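Local coordinates for protein aminofutalosine deaminase (Helicobacter pylori, PDB 7LKJ) that probably deaminates aminofutalosine and adenosine by metal-dependent hydrolysis, turning the adenine group into hypoxanthine and releasing ammonia, at residues A78-E83 / G131-I136; E142-K147 / K180-Q185; S216-H221 / T269-V274; S322-T327 / T365-K370. All coordinates share one frame; numbering follows the deposited sequence.

Contact 1: A78-E83 / G131-I136; sequences AHTHFE and GSVGAI. With FE (Fe (III) ion), chain E.
Ile136 presses against both His79 and His81, the pair of histidines on the first strand of this amidohydrolase TIM barrel, in its His-X-His metal motif. The strand segments 78-81 and 131-136 run parallel in the barrel sheet, splayed by 55°. With His79 CG anti to the backbone N (chi1 -161°), its ring swings towards the iron, and His79 NE2 binds the metal at 2.2 Å. The His81 ring leaves its backbone differently, CG lying beside the backbone N, and brings His81 NE2 to the same ion at a longer 2.6 Å. Ile136 fits both rings through separate atoms. Its CB sits 3.9 Å from the centroid of the His81 ring, squarely over one face in a CH-pi contact, while Ile136 CG1 comes obliquely to His79 CE1 at 3.5 Å. One branched side chain thus packs on both imidazoles and probably limits how they turn, in the manner of a second-shell residue. His221 supplies a further ligand from across the barrel.

Behind the strands, Phe82 covers the opposite side. Its ring edge, not its face, meets Ala135, with Phe82 CD2 3.8 Å from Ala135 CB, and Phe82 CE2 lies 4.0 Å from Val133 CG1. Helix 115-126 packs on this outer layer. Backbone bonding is modest here: Thr80 N reaches Gly134 O weakly, and Ile136 N donates to Thr80 O at 3.2 Å from a position 37° above the carbonyl plane.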
loop_
_atom_site.group_PDB
_atom_site.type_symbol
_atom_site.label_atom_id
_atom_site.label_comp_id
_atom_site.label_asym_id
_atom_site.label_seq_id
_atom_site.Cartn_x
_atom_site.Cartn_y
_atom_site.Cartn_z
ATOM N N ALA A 78 18.255 -0.996 4.502
ATOM C CA ALA A 78 19.567 -1.123 3.883
ATOM C C ALA A 78 19.764 -0.222 2.671
ATOM O O ALA A 78 20.899 -0.099 2.196
ATOM C CB ALA A 78 19.813 -2.580 3.492
ATOM N N HIS A 79 18.708 0.412 2.162
ATOM C CA HIS A 79 18.812 1.231 0.955
ATOM C C HIS A 79 17.875 2.425 1.069
ATOM O O HIS A 79 16.653 2.264 1.006
ATOM C CB HIS A 79 18.495 0.413 -0.294
ATOM C CG HIS A 79 19.011 1.026 -1.557
ATOM N ND1 HIS A 79 20.356 1.150 -1.827
ATOM C CD2 HIS A 79 18.362 1.556 -2.620
ATOM C CE1 HIS A 79 20.514 1.726 -3.005
ATOM N NE2 HIS A 79 19.319 1.983 -3.507
ATOM N N THR A 80 18.443 3.615 1.255
ATOM C CA THR A 80 17.656 4.837 1.377
ATOM C C THR A 80 18.545 6.027 1.052
ATOM O O THR A 80 19.657 6.141 1.579
ATOM C CB THR A 80 17.051 4.993 2.766
ATOM O OG1 THR A 80 16.488 6.304 2.900
ATOM C CG2 THR A 80 18.112 4.862 3.746
ATOM N N HIS A 81 18.074 6.887 0.161
ATOM C CA HIS A 81 18.803 8.094 -0.201
ATOM C C HIS A 81 18.226 9.237 0.628
ATOM O O HIS A 81 17.055 9.600 0.471
ATOM C CB HIS A 81 18.690 8.357 -1.702
ATOM C CG HIS A 81 19.060 7.179 -2.552
ATOM N ND1 HIS A 81 19.939 7.271 -3.610
ATOM C CD2 HIS A 81 18.665 5.883 -2.505
ATOM C CE1 HIS A 81 20.074 6.085 -4.174
ATOM N NE2 HIS A 81 19.312 5.224 -3.522
ATOM N N PHE A 82 19.053 9.809 1.505
ATOM C CA PHE A 82 18.644 10.930 2.340
ATOM C C PHE A 82 18.970 12.285 1.730
ATOM O O PHE A 82 18.479 13.302 2.232
ATOM C CB PHE A 82 19.308 10.837 3.721
ATOM C CG PHE A 82 18.715 9.788 4.623
ATOM C CD1 PHE A 82 17.482 9.986 5.222
ATOM C CD2 PHE A 82 19.404 8.616 4.891
ATOM C CE1 PHE A 82 16.938 9.028 6.059
ATOM C CE2 PHE A 82 18.866 7.655 5.730
ATOM C CZ PHE A 82 17.632 7.861 6.312
ATOM N N GLU A 83 19.765 12.332 0.658
ATOM C CA GLU A 83 20.010 13.606 -0.003
ATOM C C GLU A 83 18.797 14.062 -0.792
ATOM O O GLU A 83 18.655 15.260 -1.060
ATOM C CB GLU A 83 21.207 13.516 -0.951
ATOM C CG GLU A 83 22.368 12.685 -0.458
ATOM C CD GLU A 83 23.530 12.718 -1.430
ATOM O OE1 GLU A 83 23.523 11.923 -2.392
ATOM O OE2 GLU A 83 24.442 13.549 -1.239
ATOM N N GLY A 131 16.603 1.190 13.404
ATOM C CA GLY A 131 17.765 1.584 14.179
ATOM C C GLY A 131 19.060 1.609 13.394
ATOM O O GLY A 131 20.015 2.283 13.791
ATOM N N SER A 132 19.105 0.895 12.273
ATOM C CA SER A 132 20.284 0.866 11.422
ATOM C C SER A 132 19.848 1.074 9.983
ATOM O O SER A 132 18.844 0.510 9.541
ATOM C CB SER A 132 21.043 -0.457 11.556
ATOM O OG SER A 132 21.242 -0.794 12.917
ATOM N N VAL A 133 20.595 1.900 9.259
ATOM C CA VAL A 133 20.246 2.263 7.894
ATOM C C VAL A 133 21.491 2.250 7.014
ATOM O O VAL A 133 22.566 2.686 7.437
ATOM C CB VAL A 133 19.534 3.627 7.848
ATOM C CG1 VAL A 133 18.912 3.782 6.565
ATOM C CG2 VAL A 133 18.418 3.674 8.852
ATOM N N GLY A 134 21.335 1.768 5.780
ATOM C CA GLY A 134 22.365 1.879 4.760
ATOM C C GLY A 134 22.119 3.001 3.771
ATOM O O GLY A 134 21.433 2.813 2.761
ATOM N N ALA A 135 22.686 4.174 4.050
ATOM C CA ALA A 135 22.400 5.384 3.291
ATOM C C ALA A 135 23.349 5.524 2.107
ATOM O O ALA A 135 24.566 5.367 2.252
ATOM C CB ALA A 135 22.506 6.614 4.192
ATOM N N ILE A 136 22.783 5.821 0.940
ATOM C CA ILE A 136 23.550 6.111 -0.265
ATOM C C ILE A 136 23.760 7.615 -0.359
ATOM O O ILE A 136 22.797 8.390 -0.307
ATOM C CB ILE A 136 22.827 5.582 -1.515
ATOM C CG1 ILE A 136 22.490 4.098 -1.353
ATOM C CG2 ILE A 136 23.661 5.828 -2.763
ATOM C CD1 ILE A 136 23.642 3.175 -1.647
HETATM FE FE FE E . 18.360 3.279 -4.972
#

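Contact 2: E142-K147 / K180-Q185; sequences EVNLLK and KDLEDQ
Val143 and Leu182 supply the apolar part of a surface contact in which a short helix, 143-147, meets the loop 180-185 on the outer layer of the barrel. Val143 CG1 and Leu182 CD1 approach at 3.6 Å, the two side chains slanting across each other. Val143 is buried and also rests on Val155 of strand 152-159, so the pair joins the loop to the sheet below. At the margin, the amide end of Asn144 grazes the same methyl, with Asn144 ND2 4.4 Å from Leu182 CD1.

The polar part belongs to Lys147. Its chain bends at chi3 (86°), which lays the last carbons along the loop. Lys147 CE is 3.2 Å from Leu182 O and 3.4 Å from Asp184 OD2, so the carbon next to the amine does the touching. The charges themselves stay apart: Lys147 NZ and Asp184 OD2 are separated by 4.1 Å, beyond a salt bridge. The other oxygen, Asp184 OD1, accepts the backbone N-H groups of Lys186 and Leu187, which ties the carboxylate to the start of strand 187-193.

A further ion pair lies within segment 180-185, where Lys180 NZ bridges to Glu183 OE1 at 3.1 Å. With no hydrogen bond spanning the two segments, cohesion rests on van der Waals packing, of Val143 on Leu182 and, more extensively, of the Lys147 chain along Leu182 and Asp184, helped probably by a loose attraction of opposite charges.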
loop_
_atom_site.group_PDB
_atom_site.type_symbol
_atom_site.label_atom_id
_atom_site.label_comp_id
_atom_site.label_asym_id
_atom_site.label_seq_id
_atom_site.Cartn_x
_atom_site.Cartn_y
_atom_site.Cartn_z
ATOM N N GLU A 142 24.547 14.526 4.429
ATOM C CA GLU A 142 23.813 14.059 5.597
ATOM C C GLU A 142 24.683 13.305 6.596
ATOM O O GLU A 142 24.160 12.842 7.616
ATOM C CB GLU A 142 22.650 13.161 5.155
ATOM C CG GLU A 142 23.060 11.730 4.815
ATOM C CD GLU A 142 23.537 11.572 3.382
ATOM O OE1 GLU A 142 23.084 10.623 2.705
ATOM O OE2 GLU A 142 24.365 12.389 2.928
ATOM N N VAL A 143 25.986 13.167 6.331
ATOM C CA VAL A 143 26.832 12.307 7.157
ATOM C C VAL A 143 26.908 12.817 8.593
ATOM O O VAL A 143 26.845 12.032 9.550
ATOM C CB VAL A 143 28.234 12.203 6.524
ATOM C CG1 VAL A 143 29.278 11.855 7.574
ATOM C CG2 VAL A 143 28.235 11.180 5.404
ATOM N N ASN A 144 27.027 14.137 8.770
ATOM C CA ASN A 144 27.096 14.694 10.115
ATOM C C ASN A 144 25.756 14.595 10.835
ATOM O O ASN A 144 25.726 14.471 12.072
ATOM C CB ASN A 144 27.614 16.133 10.073
ATOM C CG ASN A 144 29.084 16.192 9.705
ATOM O OD1 ASN A 144 29.472 16.808 8.722
ATOM N ND2 ASN A 144 29.915 15.510 10.502
ATOM N N LEU A 145 24.645 14.669 10.091
ATOM C CA LEU A 145 23.347 14.521 10.731
ATOM C C LEU A 145 23.108 13.076 11.149
ATOM O O LEU A 145 22.419 12.825 12.147
ATOM C CB LEU A 145 22.242 14.993 9.789
ATOM C CG LEU A 145 22.043 16.502 9.650
ATOM C CD1 LEU A 145 21.245 16.838 8.401
ATOM C CD2 LEU A 145 21.360 17.058 10.884
ATOM N N LEU A 146 23.661 12.116 10.402
ATOM C CA LEU A 146 23.621 10.726 10.841
ATOM C C LEU A 146 24.507 10.508 12.060
ATOM O O LEU A 146 24.240 9.610 12.866
ATOM C CB LEU A 146 24.041 9.800 9.702
ATOM C CG LEU A 146 23.068 9.716 8.526
ATOM C CD1 LEU A 146 23.502 8.636 7.550
ATOM C CD2 LEU A 146 21.652 9.462 9.023
ATOM N N LYS A 147 25.560 11.316 12.210
ATOM C CA LYS A 147 26.405 11.232 13.397
ATOM C C LYS A 147 25.733 11.889 14.594
ATOM O O LYS A 147 25.866 11.412 15.725
ATOM C CB LYS A 147 27.764 11.880 13.124
ATOM C CG LYS A 147 28.651 11.090 12.177
ATOM C CD LYS A 147 30.076 11.621 12.180
ATOM C CE LYS A 147 30.898 10.994 13.293
ATOM N NZ LYS A 147 32.034 11.865 13.705
ATOM N N LYS A 180 36.057 8.053 5.610
ATOM C CA LYS A 180 36.715 7.216 6.604
ATOM C C LYS A 180 37.316 8.041 7.733
ATOM O O LYS A 180 37.688 7.473 8.766
ATOM C CB LYS A 180 37.786 6.340 5.949
ATOM C CG LYS A 180 38.035 5.025 6.687
ATOM C CD LYS A 180 38.170 3.852 5.725
ATOM C CE LYS A 180 37.657 2.559 6.346
ATOM N NZ LYS A 180 36.254 2.251 5.944
ATOM N N ASP A 181 37.417 9.358 7.560
ATOM C CA ASP A 181 37.873 10.251 8.613
ATOM C C ASP A 181 36.740 10.675 9.535
ATOM O O ASP A 181 36.969 11.468 10.455
ATOM C CB ASP A 181 38.509 11.506 7.999
ATOM C CG ASP A 181 40.010 11.391 7.848
ATOM O OD1 ASP A 181 40.600 10.449 8.417
ATOM O OD2 ASP A 181 40.602 12.249 7.158
ATOM N N LEU A 182 35.530 10.162 9.313
ATOM C CA LEU A 182 34.386 10.426 10.175
ATOM C C LEU A 182 33.792 9.146 10.746
ATOM O O LEU A 182 32.727 9.191 11.371
ATOM C CB LEU A 182 33.314 11.208 9.409
ATOM C CG LEU A 182 33.791 12.484 8.712
ATOM C CD1 LEU A 182 32.641 13.189 8.014
ATOM C CD2 LEU A 182 34.465 13.416 9.706
ATOM N N GLU A 183 34.447 8.006 10.541
ATOM C CA GLU A 183 33.919 6.740 11.023
ATOM C C GLU A 183 34.084 6.616 12.532
ATOM O O GLU A 183 35.025 7.149 13.126
ATOM C CB GLU A 183 34.629 5.572 10.340
ATOM C CG GLU A 183 33.902 4.991 9.143
ATOM C CD GLU A 183 34.596 3.756 8.605
ATOM O OE1 GLU A 183 35.841 3.698 8.684
ATOM O OE2 GLU A 183 33.903 2.841 8.110
ATOM N N ASP A 184 33.143 5.915 13.151
ATOM C CA ASP A 184 33.229 5.564 14.565
ATOM C C ASP A 184 32.627 4.172 14.719
ATOM O O ASP A 184 32.572 3.385 13.766
ATOM C CB ASP A 184 32.565 6.635 15.445
ATOM C CG ASP A 184 31.242 7.117 14.888
ATOM O OD1 ASP A 184 30.608 6.372 14.112
ATOM O OD2 ASP A 184 30.835 8.248 15.230
ATOM N N GLN A 185 32.155 3.853 15.924
ATOM C CA GLN A 185 31.464 2.590 16.140
ATOM C C GLN A 185 29.996 2.651 15.746
ATOM O O GLN A 185 29.324 1.616 15.752
ATOM C CB GLN A 185 31.585 2.162 17.606
ATOM C CG GLN A 185 31.060 3.177 18.607
ATOM C CD GLN A 185 32.086 4.239 18.956
ATOM O OE1 GLN A 185 32.228 5.237 18.252
ATOM N NE2 GLN A 185 32.809 4.026 20.050
#

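Contact 3: S216-H221 / T269-V274; sequences SLLSTH and THTLFV. With FE (Fe (III) ion), chain E.
Leu217 and His270 point the same way from neighbouring segments, and the leucine can be followed outward atom by atom. Its CB lies 4.2 Å from His270 O. One step on, Leu217 CG closes to 3.5 Å from His270 CD2. The branch atom Leu217 CD1 then settles over one face of the imidazole in a CH-pi contact, 4.2 Å from the ring centroid and displaced towards the rim. The ring's orientation has a second support, because His270 NE2 is hydrogen-bonded to Ala371 O.

The two segments form adjacent parallel strands of the TIM barrel, 218-221 beside 271-274, inclined by only 19°. Leu218 N donates to His270 O, Leu272 N to Leu218 O, Thr220 N to Leu272 O, and Val274 N to Thr220 O. On the outward face, Thr220 CG2 is 3.9 Å from Phe273 CD2 and approaches that ring obliquely, in an off-centre CH-pi contact, while Thr220 OG1 turns to Val193 O and Tyr262 OH. Ser219, Leu272, His221 and Val274 share the inward face. There His221, its CG beside the backbone N (chi1 -51°), lifts NE2 to the iron at 2.3 Å.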
loop_
_atom_site.group_PDB
_atom_site.type_symbol
_atom_site.label_atom_id
_atom_site.label_comp_id
_atom_site.label_asym_id
_atom_site.label_seq_id
_atom_site.Cartn_x
_atom_site.Cartn_y
_atom_site.Cartn_z
ATOM N N SER A 216 35.613 -2.608 2.572
ATOM C CA SER A 216 34.331 -1.954 2.763
ATOM C C SER A 216 33.276 -2.624 1.896
ATOM O O SER A 216 33.578 -3.440 1.021
ATOM C CB SER A 216 34.415 -0.456 2.433
ATOM O OG SER A 216 35.137 -0.238 1.232
ATOM N N LEU A 217 32.025 -2.264 2.157
ATOM C CA LEU A 217 30.893 -2.879 1.480
ATOM C C LEU A 217 30.622 -2.204 0.142
ATOM O O LEU A 217 30.926 -1.025 -0.061
ATOM C CB LEU A 217 29.643 -2.811 2.358
ATOM C CG LEU A 217 29.403 -3.906 3.401
ATOM C CD1 LEU A 217 30.690 -4.378 4.067
ATOM C CD2 LEU A 217 28.406 -3.426 4.446
ATOM N N LEU A 218 30.042 -2.970 -0.778
ATOM C CA LEU A 218 29.659 -2.482 -2.094
ATOM C C LEU A 218 28.153 -2.628 -2.254
ATOM O O LEU A 218 27.603 -3.707 -2.020
ATOM C CB LEU A 218 30.380 -3.240 -3.210
ATOM C CG LEU A 218 31.907 -3.186 -3.243
ATOM C CD1 LEU A 218 32.451 -4.516 -3.693
ATOM C CD2 LEU A 218 32.379 -2.084 -4.174
ATOM N N SER A 219 27.485 -1.540 -2.610
ATOM C CA SER A 219 26.096 -1.597 -3.034
ATOM C C SER A 219 25.997 -1.087 -4.462
ATOM O O SER A 219 26.796 -0.251 -4.894
ATOM C CB SER A 219 25.181 -0.782 -2.120
ATOM O OG SER A 219 24.913 0.489 -2.680
ATOM N N THR A 220 25.012 -1.596 -5.195
ATOM C CA THR A 220 24.830 -1.169 -6.573
ATOM C C THR A 220 23.396 -1.448 -6.996
ATOM O O THR A 220 22.759 -2.388 -6.511
ATOM C CB THR A 220 25.826 -1.865 -7.516
ATOM O OG1 THR A 220 25.930 -1.124 -8.738
ATOM C CG2 THR A 220 25.400 -3.296 -7.821
ATOM N N HIS A 221 22.890 -0.598 -7.885
ATOM C CA HIS A 221 21.586 -0.797 -8.502
ATOM C C HIS A 221 21.783 -1.637 -9.757
ATOM O O HIS A 221 22.561 -1.262 -10.642
ATOM C CB HIS A 221 20.929 0.541 -8.844
ATOM C CG HIS A 221 20.892 1.512 -7.705
ATOM N ND1 HIS A 221 22.024 2.112 -7.197
ATOM C CD2 HIS A 221 19.854 2.001 -6.985
ATOM C CE1 HIS A 221 21.687 2.921 -6.209
ATOM N NE2 HIS A 221 20.376 2.873 -6.061
ATOM N N THR A 269 33.340 -10.599 -3.139
ATOM C CA THR A 269 33.203 -9.450 -2.255
ATOM C C THR A 269 31.841 -9.492 -1.566
ATOM O O THR A 269 31.130 -10.501 -1.604
ATOM C CB THR A 269 33.449 -8.138 -3.006
ATOM O OG1 THR A 269 33.306 -7.040 -2.095
ATOM C CG2 THR A 269 32.476 -7.986 -4.132
ATOM N N HIS A 270 31.487 -8.377 -0.936
ATOM C CA HIS A 270 30.283 -8.228 -0.120
ATOM C C HIS A 270 29.374 -7.180 -0.761
ATOM O O HIS A 270 29.267 -6.053 -0.268
ATOM C CB HIS A 270 30.699 -7.828 1.314
ATOM C CG HIS A 270 29.601 -7.900 2.328
ATOM N ND1 HIS A 270 29.622 -8.790 3.380
ATOM C CD2 HIS A 270 28.475 -7.163 2.482
ATOM C CE1 HIS A 270 28.546 -8.614 4.126
ATOM N NE2 HIS A 270 27.835 -7.631 3.604
ATOM N N THR A 271 28.721 -7.546 -1.865
ATOM C CA THR A 271 27.997 -6.585 -2.691
ATOM C C THR A 271 26.494 -6.677 -2.452
ATOM O O THR A 271 25.915 -7.767 -2.501
ATOM C CB THR A 271 28.290 -6.787 -4.179
ATOM O OG1 THR A 271 29.703 -6.755 -4.397
ATOM C CG2 THR A 271 27.645 -5.676 -4.994
ATOM N N LEU A 272 25.870 -5.526 -2.208
ATOM C CA LEU A 272 24.419 -5.426 -2.102
ATOM C C LEU A 272 23.849 -5.109 -3.480
ATOM O O LEU A 272 24.167 -4.066 -4.063
ATOM C CB LEU A 272 24.023 -4.348 -1.094
ATOM C CG LEU A 272 23.943 -4.717 0.387
ATOM C CD1 LEU A 272 25.323 -4.998 0.957
ATOM C CD2 LEU A 272 23.263 -3.604 1.165
ATOM N N PHE A 273 23.005 -6.000 -3.995
ATOM C CA PHE A 273 22.388 -5.840 -5.307
ATOM C C PHE A 273 20.943 -5.392 -5.112
ATOM O O PHE A 273 20.101 -6.169 -4.655
ATOM C CB PHE A 273 22.468 -7.137 -6.110
ATOM C CG PHE A 273 23.790 -7.343 -6.800
ATOM C CD1 PHE A 273 24.837 -7.977 -6.150
ATOM C CD2 PHE A 273 23.986 -6.894 -8.095
ATOM C CE1 PHE A 273 26.052 -8.165 -6.785
ATOM C CE2 PHE A 273 25.201 -7.078 -8.735
ATOM C CZ PHE A 273 26.235 -7.714 -8.077
ATOM N N VAL A 274 20.659 -4.144 -5.463
ATOM C CA VAL A 274 19.348 -3.546 -5.241
ATOM C C VAL A 274 18.464 -3.780 -6.459
ATOM O O VAL A 274 18.943 -3.866 -7.596
ATOM C CB VAL A 274 19.488 -2.043 -4.917
ATOM C CG1 VAL A 274 18.188 -1.491 -4.356
ATOM C CG2 VAL A 274 20.628 -1.822 -3.935
HETATM FE FE FE E . 18.360 3.279 -4.972
#

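Contact 4: S322-T327 / T365-K370; sequences SVSVAT and TRHGAK
Strand 323-325 and helix 366-370 cross at 100° with their axes 7.6 Å apart, and Ser324 and Gly368 are the nearest CA pair, 5.6 Å apart. In the TIM barrel this strand is the eighth, leading on to the metal ligand Asp328, and Ser324 faces the helix from this strand, its side chain about 13 Å from the iron. The hydroxyl of Ser324 meets the first turn of the helix: Ser324 OG stands beside its own backbone N (chi1 -56°) and lies 3.2 Å from His367 C, and as close to His367 CB. Gly368 N is also close to that oxygen, but the angle is too poor for a hydrogen bond.

His367 carries most of the contact on the helix side. With CG beside its backbone N (chi1 -76°), the imidazole lies beside residues 322-323, and the side chain meets three consecutive residues, its CB touching Ser324 and its ring Ser322 and Val323. Ser322 OG lies obliquely to the ring, 3.4 Å from His367 CD2. The helix is joined to another part of the chain as well: Arg366 forms a salt bridge with Glu29, which His367 also touches. The carbonyl of Val323, by contrast, comes to the imidazole edge near the ring plane, where Val323 O lies 3.4 Å from His367 CD2.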
loop_
_atom_site.group_PDB
_atom_site.type_symbol
_atom_site.label_atom_id
_atom_site.label_comp_id
_atom_site.label_asym_id
_atom_site.label_seq_id
_atom_site.Cartn_x
_atom_site.Cartn_y
_atom_site.Cartn_z
ATOM N N SER A 322 18.179 -14.571 -0.935
ATOM C CA SER A 322 17.157 -14.022 -0.060
ATOM C C SER A 322 17.111 -12.514 -0.245
ATOM O O SER A 322 18.045 -11.904 -0.771
ATOM C CB SER A 322 17.423 -14.370 1.409
ATOM O OG SER A 322 18.627 -13.774 1.859
ATOM N N VAL A 323 16.011 -11.911 0.195
ATOM C CA VAL A 323 15.776 -10.494 -0.040
ATOM C C VAL A 323 15.661 -9.765 1.289
ATOM O O VAL A 323 15.240 -10.327 2.305
ATOM C CB VAL A 323 14.513 -10.251 -0.898
ATOM C CG1 VAL A 323 14.606 -11.010 -2.209
ATOM C CG2 VAL A 323 13.257 -10.647 -0.134
ATOM N N SER A 324 16.063 -8.500 1.270
ATOM C CA SER A 324 15.739 -7.544 2.313
ATOM C C SER A 324 14.910 -6.438 1.680
ATOM O O SER A 324 15.037 -6.158 0.485
ATOM C CB SER A 324 17.000 -6.957 2.961
ATOM O OG SER A 324 17.840 -7.980 3.465
ATOM N N VAL A 325 14.055 -5.808 2.479
ATOM C CA VAL A 325 13.154 -4.777 1.985
ATOM C C VAL A 325 13.646 -3.427 2.482
ATOM O O VAL A 325 13.982 -3.268 3.663
ATOM C CB VAL A 325 11.691 -5.047 2.390
ATOM C CG1 VAL A 325 11.301 -6.470 2.015
ATOM C CG2 VAL A 325 11.463 -4.812 3.873
ATOM N N ALA A 326 13.747 -2.475 1.562
ATOM C CA ALA A 326 14.235 -1.143 1.866
ATOM C C ALA A 326 13.306 -0.119 1.239
ATOM O O ALA A 326 12.647 -0.384 0.230
ATOM C CB ALA A 326 15.667 -0.931 1.369
ATOM N N THR A 327 13.264 1.056 1.856
ATOM C CA THR A 327 12.353 2.112 1.452
ATOM C C THR A 327 12.807 2.865 0.206
ATOM O O THR A 327 11.983 3.550 -0.411
ATOM C CB THR A 327 12.183 3.083 2.613
ATOM O OG1 THR A 327 13.473 3.526 3.040
ATOM C CG2 THR A 327 11.499 2.388 3.784
ATOM N N THR A 365 14.890 -7.239 9.193
ATOM C CA THR A 365 15.624 -7.523 10.418
ATOM C C THR A 365 16.920 -8.280 10.142
ATOM O O THR A 365 17.932 -7.677 9.770
ATOM C CB THR A 365 14.750 -8.316 11.391
ATOM O OG1 THR A 365 13.948 -9.254 10.663
ATOM C CG2 THR A 365 13.838 -7.375 12.167
ATOM N N ARG A 366 16.891 -9.603 10.333
ATOM C CA ARG A 366 18.105 -10.410 10.234
ATOM C C ARG A 366 18.759 -10.295 8.861
ATOM O O ARG A 366 19.989 -10.204 8.760
ATOM C CB ARG A 366 17.787 -11.870 10.551
ATOM C CG ARG A 366 18.980 -12.797 10.417
ATOM C CD ARG A 366 18.693 -14.170 10.992
ATOM N NE ARG A 366 19.851 -15.050 10.879
ATOM C CZ ARG A 366 20.153 -15.752 9.792
ATOM N NH1 ARG A 366 19.373 -15.685 8.720
ATOM N NH2 ARG A 366 21.229 -16.526 9.776
ATOM N N HIS A 367 17.958 -10.300 7.793
ATOM C CA HIS A 367 18.532 -10.267 6.451
ATOM C C HIS A 367 19.205 -8.934 6.158
ATOM O O HIS A 367 20.179 -8.887 5.397
ATOM C CB HIS A 367 17.452 -10.554 5.407
ATOM C CG HIS A 367 17.069 -11.998 5.312
ATOM N ND1 HIS A 367 17.245 -12.886 6.351
ATOM C CD2 HIS A 367 16.520 -12.709 4.298
ATOM C CE1 HIS A 367 16.820 -14.081 5.984
ATOM N NE2 HIS A 367 16.376 -14.002 4.742
ATOM N N GLY A 368 18.709 -7.844 6.750
ATOM C CA GLY A 368 19.300 -6.539 6.524
ATOM C C GLY A 368 20.545 -6.258 7.336
ATOM O O GLY A 368 21.368 -5.436 6.919
ATOM N N ALA A 369 20.706 -6.921 8.484
ATOM C CA ALA A 369 21.895 -6.700 9.300
ATOM C C ALA A 369 23.085 -7.523 8.829
ATOM O O ALA A 369 24.233 -7.120 9.047
ATOM C CB ALA A 369 21.593 -7.017 10.762
ATOM N N LYS A 370 22.843 -8.669 8.189
ATOM C CA LYS A 370 23.952 -9.441 7.642
ATOM C C LYS A 370 24.405 -8.875 6.307
ATOM O O LYS A 370 25.596 -8.939 5.980
ATOM C CB LYS A 370 23.559 -10.912 7.494
ATOM C CG LYS A 370 23.622 -11.715 8.789
ATOM C CD LYS A 370 24.823 -11.329 9.642
ATOM C CE LYS A 370 24.787 -12.032 10.993
ATOM N NZ LYS A 370 25.982 -11.718 11.823
#

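In the fold
The four contacts illustrate how one barrel uses different chemistry in different places. Contacts 1 and 3 are buried strand pairings in the same sheet, and their histidines converge on one iron: His79 NE2 and His221 NE2 are 2.9 Å apart. Contact 4, also buried, reaches the barrel's eighth strand but sets a helix across it, with backbone and hydroxyl groups replacing paired strands; it touches contact 3 where His270 CE1 meets Lys370 O. Contact 2 is the surface member, centred about 20 Å from the centre of contact 3 and away from the metal. Its helix follows strand 130-137 of contact 1, and Leu146 packs on Ala135 between them.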